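Long-range contact in putative lipase/esterase (Lactobacillus plantarum WCFS1, PDB 3BXP), which probably hydrolyses carboxylic ester bonds as an alpha/beta-hydrolase of the lipase/esterase type, its natural substrate being unknown: residues I151-F164 against F195-N209. Numbering follows the deposited sequence.
Sequences IILGYPVIDLTAGF and FVWQTATDESVPPIN. With PGR (R-1,2-propanediol), chain K.
Neighbouring parallel strands of the alpha/beta-hydrolase sheet, 150-154 and 194-199, meet here; the chain of 195-209 swings away after its strand and comes back at Val205 to Asn209 against the 155-164 loop. Four backbone bonds pair the strands, from Phe195 N to Ile151 O through to Tyr155 N on Trp197 O (2.8 Å). Leu153 CD1 rests beside Val196 CG2 on one face of the sheet; on the other, Trp197 lies over Gly154, whose CA sits 3.7 Å from the centroid of the five-membered ring. A beta carbon at Gly154 would run into Trp197 NE1. The indole is brought there by chi1 of 73°, which sets CG between the backbone N and the carbonyl carbon. Tyr155 then turns an edge to the six-membered ring in an offset edge-to-face pair, planes at 80° and CE1 3.5 Å from Trp197 CH2. Its side chain also touches Ser117, in what is probably the nucleophile elbow, so this pair borders the presumed active site.

Further along, Val205 CG1 packs against the carbonyl oxygens of Tyr155 and Pro156 (3.4 Å to Pro156 O), and Asn209 holds the loop. Its OD1 takes two backbone N-H groups: Asp159 N nearly in line with the C=O (2.9 Å), Ile158 N from above the amide plane. On the amide's other arm, ND2 donates to Pro206 O (2.9 Å) and to a water that also bridges Asp159 O and Phe164 N. An alanine here is likely to leave the N-H groups of Ile158 and Asp159 without their shared acceptor and let the 158-164 loop drift from the helix. Asp159 OD2, meanwhile, forms a salt bridge with Lys212 of the same helix. With both ends of its amide engaged, Asn209 is fixed in rotation and ties the buried backbone of Ile158 and Asp159 to helix 208-219.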
loop_
_atom_site.group_PDB
_atom_site.type_symbol
_atom_site.label_atom_id
_atom_site.label_comp_id
_atom_site.label_asym_id
_atom_site.label_seq_id
_atom_site.Cartn_x
_atom_site.Cartn_y
_atom_site.Cartn_z
ATOM N N ILE B 151 -12.135 3.184 9.626
ATOM C CA ILE B 151 -12.047 4.355 8.747
ATOM C C ILE B 151 -11.495 3.909 7.403
ATOM O O ILE B 151 -10.826 2.874 7.292
ATOM C CB ILE B 151 -11.169 5.567 9.359
ATOM C CG1 ILE B 151 -9.651 5.301 9.332
ATOM C CG2 ILE B 151 -11.674 5.925 10.764
ATOM C CD1 ILE B 151 -8.776 6.506 9.755
ATOM N N ILE B 152 -11.829 4.703 6.410
ATOM C CA ILE B 152 -11.295 4.580 5.043
ATOM C C ILE B 152 -10.754 5.953 4.707
ATOM O O ILE B 152 -11.423 6.956 4.974
ATOM C CB ILE B 152 -12.414 4.197 4.011
ATOM C CG1 ILE B 152 -12.866 2.737 4.197
ATOM C CG2 ILE B 152 -11.907 4.406 2.581
ATOM C CD1 ILE B 152 -14.116 2.369 3.407
ATOM N N LEU B 153 -9.525 5.979 4.187
ATOM C CA LEU B 153 -8.889 7.227 3.775
ATOM C C LEU B 153 -8.432 7.157 2.350
ATOM O O LEU B 153 -7.678 6.259 1.977
ATOM C CB LEU B 153 -7.678 7.583 4.670
ATOM C CG LEU B 153 -7.934 7.749 6.178
ATOM C CD1 LEU B 153 -6.599 7.931 6.906
ATOM C CD2 LEU B 153 -8.832 8.991 6.372
ATOM N N GLY B 154 -8.917 8.090 1.530
ATOM C CA GLY B 154 -8.417 8.227 0.138
ATOM C C GLY B 154 -7.674 9.531 -0.040
ATOM O O GLY B 154 -8.185 10.612 0.320
ATOM N N TYR B 155 -6.470 9.425 -0.572
ATOM C CA TYR B 155 -5.585 10.561 -0.721
ATOM C C TYR B 155 -5.756 11.568 0.445
ATOM O O TYR B 155 -5.948 12.754 0.198
ATOM C CB TYR B 155 -5.803 11.254 -2.083
ATOM C CG TYR B 155 -7.232 11.405 -2.549
ATOM C CD1 TYR B 155 -7.920 10.345 -3.059
ATOM C CD2 TYR B 155 -7.873 12.619 -2.507
ATOM C CE1 TYR B 155 -9.223 10.482 -3.533
ATOM C CE2 TYR B 155 -9.184 12.780 -2.956
ATOM C CZ TYR B 155 -9.848 11.719 -3.451
ATOM O OH TYR B 155 -11.122 11.860 -3.926
ATOM N N PRO B 156 -5.570 11.120 1.695
ATOM C CA PRO B 156 -5.888 12.029 2.779
ATOM C C PRO B 156 -4.815 13.047 3.040
ATOM O O PRO B 156 -3.643 12.739 2.915
ATOM C CB PRO B 156 -5.899 11.121 3.972
ATOM C CG PRO B 156 -4.886 10.077 3.639
ATOM C CD PRO B 156 -5.156 9.794 2.219
ATOM N N VAL B 157 -5.235 14.251 3.382
ATOM C CA VAL B 157 -4.341 15.178 4.081
ATOM C C VAL B 157 -4.178 14.659 5.495
ATOM O O VAL B 157 -5.173 14.344 6.177
ATOM C CB VAL B 157 -4.870 16.611 4.063
ATOM C CG1 VAL B 157 -4.019 17.536 4.957
ATOM C CG2 VAL B 157 -5.012 17.158 2.603
ATOM N N ILE B 158 -2.937 14.575 5.977
ATOM C CA ILE B 158 -2.665 13.964 7.260
ATOM C C ILE B 158 -1.858 14.899 8.142
ATOM O O ILE B 158 -2.090 14.991 9.365
ATOM C CB ILE B 158 -1.861 12.648 7.074
ATOM C CG1 ILE B 158 -2.770 11.578 6.416
ATOM C CG2 ILE B 158 -1.214 12.145 8.376
ATOM C CD1 ILE B 158 -4.074 11.162 7.287
ATOM N N ASP B 159 -0.876 15.547 7.536
ATOM C CA ASP B 159 0.056 16.434 8.289
ATOM C C ASP B 159 0.133 17.789 7.617
ATOM O O ASP B 159 0.591 17.919 6.458
ATOM C CB ASP B 159 1.397 15.726 8.449
ATOM C CG ASP B 159 2.425 16.521 9.244
ATOM O OD1 ASP B 159 2.274 17.743 9.443
ATOM O OD2 ASP B 159 3.454 15.888 9.630
ATOM N N LEU B 160 -0.390 18.798 8.324
ATOM C CA LEU B 160 -0.542 20.146 7.785
ATOM C C LEU B 160 0.778 20.877 7.634
ATOM O O LEU B 160 0.798 22.020 7.187
ATOM C CB LEU B 160 -1.533 20.990 8.631
ATOM C CG LEU B 160 -2.952 20.436 8.744
ATOM C CD1 LEU B 160 -3.839 21.412 9.543
ATOM C CD2 LEU B 160 -3.549 20.190 7.373
ATOM N N THR B 161 1.870 20.189 7.981
ATOM C CA THR B 161 3.211 20.702 7.760
ATOM C C THR B 161 3.905 20.012 6.592
ATOM O O THR B 161 5.012 20.367 6.239
ATOM C CB THR B 161 4.117 20.542 8.985
ATOM O OG1 THR B 161 4.459 19.154 9.156
ATOM C CG2 THR B 161 3.469 21.121 10.290
ATOM N N ALA B 162 3.243 19.048 5.972
ATOM C CA ALA B 162 3.881 18.164 4.982
ATOM C C ALA B 162 3.728 18.607 3.501
ATOM O O ALA B 162 3.969 17.825 2.569
ATOM C CB ALA B 162 3.386 16.715 5.173
ATOM N N GLY B 163 3.327 19.851 3.267
ATOM C CA GLY B 163 3.243 20.360 1.899
ATOM C C GLY B 163 1.911 20.963 1.513
ATOM O O GLY B 163 1.845 21.826 0.627
ATOM N N PHE B 164 0.839 20.456 2.108
ATOM C CA PHE B 164 -0.462 21.092 1.991
ATOM C C PHE B 164 -0.982 21.384 3.367
ATOM O O PHE B 164 -1.111 20.441 4.163
ATOM C CB PHE B 164 -1.520 20.226 1.275
ATOM C CG PHE B 164 -2.854 20.904 1.237
ATOM C CD1 PHE B 164 -3.179 21.730 0.183
ATOM C CD2 PHE B 164 -3.737 20.806 2.314
ATOM C CE1 PHE B 164 -4.384 22.422 0.174
ATOM C CE2 PHE B 164 -4.940 21.500 2.310
ATOM C CZ PHE B 164 -5.257 22.298 1.243
ATOM N N PHE B 195 -8.330 1.486 6.276
ATOM C CA PHE B 195 -7.964 1.230 4.890
ATOM C C PHE B 195 -7.588 2.550 4.293
ATOM O O PHE B 195 -8.385 3.491 4.202
ATOM C CB PHE B 195 -9.171 0.590 4.156
ATOM C CG PHE B 195 -8.935 0.271 2.681
ATOM C CD1 PHE B 195 -9.057 1.229 1.689
ATOM C CD2 PHE B 195 -8.649 -1.023 2.290
ATOM C CE1 PHE B 195 -8.835 0.922 0.389
ATOM C CE2 PHE B 195 -8.426 -1.316 0.976
ATOM C CZ PHE B 195 -8.519 -0.331 0.011
ATOM N N VAL B 196 -6.357 2.622 3.827
ATOM C CA VAL B 196 -5.803 3.840 3.249
ATOM C C VAL B 196 -5.385 3.553 1.796
ATOM O O VAL B 196 -4.773 2.526 1.487
ATOM C CB VAL B 196 -4.578 4.301 4.078
ATOM C CG1 VAL B 196 -3.971 5.609 3.587
ATOM C CG2 VAL B 196 -4.872 4.389 5.567
ATOM N N TRP B 197 -5.724 4.457 0.912
ATOM C CA TRP B 197 -5.261 4.389 -0.504
ATOM C C TRP B 197 -4.907 5.754 -1.019
ATOM O O TRP B 197 -5.418 6.790 -0.554
ATOM C CB TRP B 197 -6.269 3.687 -1.431
ATOM C CG TRP B 197 -7.465 4.488 -1.730
ATOM C CD1 TRP B 197 -8.602 4.572 -0.965
ATOM C CD2 TRP B 197 -7.675 5.367 -2.850
ATOM N NE1 TRP B 197 -9.491 5.417 -1.536
ATOM C CE2 TRP B 197 -8.947 5.932 -2.693
ATOM C CE3 TRP B 197 -6.905 5.760 -3.939
ATOM C CZ2 TRP B 197 -9.470 6.836 -3.614
ATOM C CZ3 TRP B 197 -7.448 6.644 -4.863
ATOM C CH2 TRP B 197 -8.708 7.169 -4.688
ATOM N N GLN B 198 -3.987 5.764 -1.969
ATOM C CA GLN B 198 -3.638 6.995 -2.662
ATOM C C GLN B 198 -2.993 6.641 -3.962
ATOM O O GLN B 198 -2.642 5.508 -4.190
ATOM C CB GLN B 198 -2.698 7.842 -1.805
ATOM C CG GLN B 198 -2.348 9.220 -2.385
ATOM C CD GLN B 198 -1.829 10.192 -1.332
ATOM O OE1 GLN B 198 -1.363 9.783 -0.266
ATOM N NE2 GLN B 198 -1.846 11.475 -1.655
ATOM N N THR B 199 -2.797 7.617 -4.830
ATOM C CA THR B 199 -1.957 7.343 -6.014
ATOM C C THR B 199 -0.568 7.875 -5.851
ATOM O O THR B 199 -0.350 8.885 -5.209
ATOM C CB THR B 199 -2.549 7.877 -7.316
ATOM O OG1 THR B 199 -2.541 9.315 -7.302
ATOM C CG2 THR B 199 -3.963 7.358 -7.513
ATOM N N ALA B 200 0.382 7.144 -6.430
ATOM C CA ALA B 200 1.800 7.434 -6.209
ATOM C C ALA B 200 2.164 8.792 -6.808
ATOM O O ALA B 200 3.080 9.476 -6.324
ATOM C CB ALA B 200 2.681 6.322 -6.825
ATOM N N THR B 201 1.410 9.143 -7.843
ATOM C CA THR B 201 1.689 10.279 -8.727
ATOM C C THR B 201 0.865 11.527 -8.367
ATOM O O THR B 201 0.887 12.516 -9.095
ATOM C CB THR B 201 1.349 9.943 -10.219
ATOM O OG1 THR B 201 -0.054 9.635 -10.352
ATOM C CG2 THR B 201 2.180 8.787 -10.749
ATOM N N ASP B 202 0.121 11.439 -7.272
ATOM C CA ASP B 202 -0.722 12.545 -6.758
ATOM C C ASP B 202 0.007 13.896 -6.668
ATOM O O ASP B 202 0.979 14.066 -5.948
ATOM C CB ASP B 202 -1.293 12.153 -5.369
ATOM C CG ASP B 202 -2.577 12.903 -5.021
ATOM O OD1 ASP B 202 -2.682 14.074 -5.422
ATOM O OD2 ASP B 202 -3.449 12.346 -4.282
ATOM N N GLU B 203 -0.509 14.874 -7.392
ATOM C CA GLU B 203 0.156 16.161 -7.461
ATOM C C GLU B 203 -0.637 17.213 -6.676
ATOM O O GLU B 203 -0.270 18.392 -6.658
ATOM C CB GLU B 203 0.328 16.572 -8.932
ATOM N N SER B 204 -1.712 16.764 -6.034
ATOM C CA SER B 204 -2.617 17.637 -5.253
ATOM C C SER B 204 -2.380 17.479 -3.756
ATOM O O SER B 204 -2.242 18.433 -3.026
ATOM C CB SER B 204 -4.066 17.245 -5.503
ATOM O OG SER B 204 -4.478 17.566 -6.822
ATOM N N VAL B 205 -2.383 16.229 -3.329
ATOM C CA VAL B 205 -2.095 15.842 -1.943
ATOM C C VAL B 205 -0.794 15.053 -1.946
ATOM O O VAL B 205 -0.705 13.951 -2.513
ATOM C CB VAL B 205 -3.226 14.932 -1.318
ATOM C CG1 VAL B 205 -2.920 14.537 0.155
ATOM C CG2 VAL B 205 -4.575 15.586 -1.373
ATOM N N PRO B 206 0.235 15.607 -1.328
ATOM C CA PRO B 206 1.534 14.898 -1.286
ATOM C C PRO B 206 1.409 13.504 -0.666
ATOM O O PRO B 206 0.826 13.375 0.425
ATOM C CB PRO B 206 2.389 15.789 -0.366
ATOM C CG PRO B 206 1.741 17.175 -0.445
ATOM C CD PRO B 206 0.269 16.911 -0.630
ATOM N N PRO B 207 1.944 12.461 -1.331
ATOM C CA PRO B 207 1.772 11.103 -0.836
ATOM C C PRO B 207 2.432 10.834 0.508
ATOM O O PRO B 207 2.055 9.886 1.199
ATOM C CB PRO B 207 2.375 10.238 -1.950
ATOM C CG PRO B 207 2.237 11.002 -3.120
ATOM C CD PRO B 207 2.451 12.439 -2.710
ATOM N N ILE B 208 3.367 11.704 0.904
ATOM C CA ILE B 208 3.999 11.540 2.192
ATOM C C ILE B 208 2.962 11.544 3.313
ATOM O O ILE B 208 3.195 11.039 4.420
ATOM C CB ILE B 208 5.046 12.652 2.435
ATOM C CG1 ILE B 208 5.973 12.275 3.577
ATOM C CG2 ILE B 208 4.368 13.956 2.624
ATOM C CD1 ILE B 208 6.879 11.036 3.342
ATOM N N ASN B 209 1.818 12.145 3.059
ATOM C CA ASN B 209 0.760 12.201 4.052
ATOM C C ASN B 209 0.289 10.791 4.413
ATOM O O ASN B 209 0.167 10.421 5.572
ATOM C CB ASN B 209 -0.429 13.021 3.521
ATOM C CG ASN B 209 -0.216 14.531 3.665
ATOM O OD1 ASN B 209 -0.358 15.069 4.736
ATOM N ND2 ASN B 209 0.038 15.216 2.531
HETATM C C1 PGR K . 5.912 11.912 -1.391
HETATM C C2 PGR K . 7.427 11.818 -1.170
HETATM C C3 PGR K . 8.192 12.642 -2.210
HETATM O O1 PGR K . 5.268 13.143 -0.942
HETATM O O2 PGR K . 7.911 12.214 0.134
HETATM O O HOH W 1 -0.073 18.086 3.702
#